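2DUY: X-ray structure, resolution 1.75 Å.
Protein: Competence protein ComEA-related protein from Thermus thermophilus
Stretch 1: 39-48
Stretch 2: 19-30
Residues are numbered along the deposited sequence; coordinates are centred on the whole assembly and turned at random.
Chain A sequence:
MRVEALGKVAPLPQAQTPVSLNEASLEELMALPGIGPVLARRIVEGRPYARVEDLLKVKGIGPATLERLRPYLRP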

# COMPACT_ATOMS: atom_id res chain seq x y z
N LEU A 39 -3.19 -8.93 0.73
CA LEU A 39 -2.18 -8.02 0.21
C LEU A 39 -1.70 -7.07 1.30
O LEU A 39 -0.51 -6.76 1.37
CB LEU A 39 -2.75 -7.22 -0.97
CG LEU A 39 -2.90 -8.01 -2.27
CD1 LEU A 39 -3.52 -7.11 -3.34
CD2 LEU A 39 -1.54 -8.52 -2.72
N ALA A 40 -2.61 -6.61 2.16
CA ALA A 40 -2.24 -5.70 3.24
C ALA A 40 -1.21 -6.38 4.14
O ALA A 40 -0.23 -5.76 4.56
CB ALA A 40 -3.48 -5.30 4.05
N ARG A 41 -1.44 -7.66 4.42
CA ARG A 41 -0.52 -8.43 5.27
C ARG A 41 0.86 -8.55 4.63
O ARG A 41 1.88 -8.37 5.29
CB ARG A 41 -1.08 -9.84 5.50
CG ARG A 41 -0.38 -10.59 6.61
CD ARG A 41 -0.59 -12.11 6.50
NE ARG A 41 0.51 -12.75 5.79
CZ ARG A 41 0.60 -12.87 4.46
NH1 ARG A 41 -0.35 -12.39 3.68
NH2 ARG A 41 1.66 -13.46 3.93
N ARG A 42 0.89 -8.87 3.33
CA ARG A 42 2.17 -9.00 2.63
C ARG A 42 2.91 -7.66 2.58
O ARG A 42 4.14 -7.63 2.61
CB ARG A 42 1.95 -9.51 1.20
CG ARG A 42 1.42 -10.93 1.14
CD ARG A 42 1.03 -11.31 -0.27
NE ARG A 42 0.61 -12.71 -0.35
CZ ARG A 42 0.09 -13.27 -1.44
NH1 ARG A 42 -0.09 -12.55 -2.54
NH2 ARG A 42 -0.24 -14.56 -1.42
N ILE A 43 2.17 -6.57 2.47
CA ILE A 43 2.81 -5.26 2.43
C ILE A 43 3.53 -5.02 3.76
O ILE A 43 4.68 -4.62 3.78
CB ILE A 43 1.79 -4.14 2.15
CG1 ILE A 43 1.32 -4.23 0.69
CG2 ILE A 43 2.41 -2.75 2.43
CD1 ILE A 43 0.19 -3.29 0.34
N VAL A 44 2.85 -5.28 4.88
CA VAL A 44 3.49 -5.08 6.20
C VAL A 44 4.72 -5.96 6.34
O VAL A 44 5.78 -5.51 6.81
CB VAL A 44 2.55 -5.41 7.38
CG1 VAL A 44 3.31 -5.25 8.71
CG2 VAL A 44 1.34 -4.49 7.37
N GLU A 45 4.58 -7.21 5.94
CA GLU A 45 5.67 -8.17 6.04
C GLU A 45 6.87 -7.81 5.17
O GLU A 45 8.00 -8.20 5.48
CB GLU A 45 5.17 -9.58 5.68
CG GLU A 45 4.20 -10.14 6.71
CD GLU A 45 3.79 -11.58 6.43
OE1 GLU A 45 3.25 -12.23 7.34
OE2 GLU A 45 4.01 -12.05 5.30
N GLY A 46 6.63 -7.05 4.11
CA GLY A 46 7.71 -6.66 3.23
C GLY A 46 8.47 -5.40 3.63
O GLY A 46 9.41 -5.00 2.95
N ARG A 47 8.07 -4.77 4.74
CA ARG A 47 8.71 -3.54 5.21
C ARG A 47 10.17 -3.78 5.58
O ARG A 47 10.53 -4.87 6.00
CB ARG A 47 7.97 -2.99 6.43
CG ARG A 47 6.62 -2.40 6.06
CD ARG A 47 5.74 -2.08 7.26
NE ARG A 47 4.52 -1.43 6.77
CZ ARG A 47 3.45 -1.15 7.51
NH1 ARG A 47 3.41 -1.47 8.80
NH2 ARG A 47 2.42 -0.53 6.94
N PRO A 48 11.02 -2.74 5.46
CA PRO A 48 10.72 -1.38 5.01
C PRO A 48 10.80 -1.18 3.51
O PRO A 48 11.42 -1.97 2.79
CB PRO A 48 11.78 -0.55 5.73
CG PRO A 48 12.98 -1.44 5.64
CD PRO A 48 12.41 -2.83 5.96
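Stretch 2, residues 19-30: VSLNEASLEELM

The most unusual feature of this contact is that a single arginine side chain, Arg 47, reads the carbonyl groups of a turn in stretch 2 and makes every hydrogen bond between the two stretches. Arg 47 NE lies 2.7 Å from Leu 21 O and Arg 47 NH2 lies 2.9 Å from the same oxygen, with N-H...O angles of 139° and 131°, so one carbonyl is shared by two donors. Arg 47 NH2 also reaches Ala 24 O at 2.7 Å and 162°, the straightest of the set, while Arg 47 NH1 adds a weak bond to Ala 24 O at 3.2 Å. Both acceptors lie at the edge of the guanidinium, near its plane, where its N-H groups point. Asn 22 O, by contrast, sits over one face; although it is 3.3 Å from Arg 47 NE, the angle is too poor for a hydrogen bond. The arginine is extended (chi1 m, chi2 and chi3 t) and its CA-to-CB bond points toward stretch 2.

The same turn carries hydrogen bonds of its own. Stretch 2 runs as a short strand at Val 19 and Ser 20, then a loop, then a helix beginning at Leu 26. Ala 24 N donates to Ser 20 O at 3.0 Å, and Glu 23 N donates to Ser 20 OG at 3.0 Å. Ser 25 caps the helix, Glu 28 N donating to Ser 25 OG at 3.2 Å, and Ser 25 N returns a bond to Glu 28 OE2 at 2.8 Å.

The nearest CA pairs are Ala 40 with Leu 29 (CA to CA 5.7 Å), Ile 43 with Leu 21 (7.4 Å) and Pro 48 with Asn 22 (5.8 Å). From Ala 40 to Ile 43 the partner shifts from Leu 29 back to Leu 21, but Pro 48 then lies nearest Asn 22, so the register does not run steadily in one direction.

Along the helix of stretch 1, the contact is apolar. Ala 40 points toward stretch 2, and its CB makes close contacts: Ala 40 CB is 3.4 Å from Leu 26 CD1, 3.6 Å from CG of the selenomethionine Met 30 and 4.0 Å from Leu 29 CB. One turn on, Val 44 CG2 meets Leu 29 CD1 at 3.8 Å, and Ile 43 CG2 approaches the same methyl at 3.9 Å. Beyond the helix, a cis peptide bond precedes Pro 48, whose CA lies 3.3 Å from Asn 22 OD1. Together the stretches bury 502 Å², both sides summed.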

# COMPACT_ATOMS: atom_id res chain seq x y z
N VAL A 19 -1.07 7.66 2.22
CA VAL A 19 -0.87 6.58 3.19
C VAL A 19 0.59 6.10 3.14
O VAL A 19 1.11 5.85 2.05
CB VAL A 19 -1.80 5.39 2.89
CG1 VAL A 19 -1.53 4.24 3.85
CG2 VAL A 19 -3.26 5.83 2.98
N SER A 20 1.22 5.97 4.31
CA SER A 20 2.61 5.52 4.41
C SER A 20 2.74 4.00 4.32
O SER A 20 2.16 3.28 5.13
CB SER A 20 3.22 5.97 5.74
OG SER A 20 4.48 5.36 5.95
N LEU A 21 3.50 3.51 3.34
CA LEU A 21 3.68 2.08 3.17
C LEU A 21 4.37 1.49 4.39
O LEU A 21 4.10 0.35 4.75
CB LEU A 21 4.53 1.75 1.92
CG LEU A 21 3.82 1.97 0.58
CD1 LEU A 21 4.77 1.67 -0.55
CD2 LEU A 21 2.58 1.08 0.50
N ASN A 22 5.23 2.27 5.02
CA ASN A 22 5.99 1.81 6.18
C ASN A 22 5.31 1.93 7.54
O ASN A 22 5.60 1.15 8.45
CB ASN A 22 7.31 2.58 6.28
CG ASN A 22 8.33 2.11 5.26
OD1 ASN A 22 8.33 0.94 4.88
ND2 ASN A 22 9.21 3.01 4.84
N GLU A 23 4.39 2.88 7.66
CA GLU A 23 3.77 3.12 8.95
C GLU A 23 2.28 2.83 9.12
O GLU A 23 1.78 2.81 10.25
CB GLU A 23 4.08 4.56 9.37
CG GLU A 23 5.58 4.87 9.32
CD GLU A 23 5.89 6.32 9.66
OE1 GLU A 23 5.21 7.21 9.12
OE2 GLU A 23 6.83 6.56 10.46
N ALA A 24 1.56 2.60 8.03
CA ALA A 24 0.13 2.33 8.13
C ALA A 24 -0.19 1.01 8.82
O ALA A 24 0.60 0.06 8.78
CB ALA A 24 -0.49 2.33 6.74
N SER A 25 -1.36 0.95 9.45
CA SER A 25 -1.83 -0.25 10.13
C SER A 25 -2.49 -1.10 9.04
O SER A 25 -2.73 -0.61 7.94
CB SER A 25 -2.90 0.10 11.15
OG SER A 25 -4.06 0.57 10.48
N LEU A 26 -2.79 -2.36 9.34
CA LEU A 26 -3.41 -3.23 8.35
C LEU A 26 -4.71 -2.64 7.80
O LEU A 26 -4.93 -2.65 6.60
CB LEU A 26 -3.71 -4.60 8.96
CG LEU A 26 -4.04 -5.67 7.92
CD1 LEU A 26 -2.75 -6.20 7.29
CD2 LEU A 26 -4.83 -6.80 8.57
N GLU A 27 -5.55 -2.12 8.70
CA GLU A 27 -6.84 -1.53 8.33
C GLU A 27 -6.66 -0.33 7.40
O GLU A 27 -7.45 -0.14 6.47
CB GLU A 27 -7.59 -1.05 9.58
CG GLU A 27 -7.79 -2.08 10.68
CD GLU A 27 -8.83 -3.13 10.35
OE1 GLU A 27 -9.18 -3.92 11.25
OE2 GLU A 27 -9.30 -3.17 9.19
N GLU A 28 -5.66 0.49 7.68
CA GLU A 28 -5.39 1.67 6.87
C GLU A 28 -4.98 1.27 5.46
O GLU A 28 -5.39 1.88 4.48
CB GLU A 28 -4.32 2.54 7.54
CG GLU A 28 -4.85 3.30 8.75
CD GLU A 28 -3.78 3.81 9.71
OE1 GLU A 28 -4.14 4.61 10.60
OE2 GLU A 28 -2.60 3.43 9.59
N LEU A 29 -4.18 0.21 5.37
CA LEU A 29 -3.76 -0.28 4.06
C LEU A 29 -4.96 -0.87 3.33
O LEU A 29 -5.08 -0.77 2.10
CB LEU A 29 -2.68 -1.35 4.22
CG LEU A 29 -1.31 -0.87 4.72
CD1 LEU A 29 -0.44 -2.06 5.06
CD2 LEU A 29 -0.65 -0.02 3.64
N MSE A 30 -5.85 -1.49 4.08
CA MSE A 30 -7.03 -2.10 3.49
C MSE A 30 -8.03 -1.07 2.95
O MSE A 30 -9.01 -1.42 2.30
CB MSE A 30 -7.70 -3.04 4.50
CG MSE A 30 -6.88 -4.30 4.74
SE MSE A 30 -7.63 -5.53 6.05
CE MSE A 30 -9.17 -6.13 5.04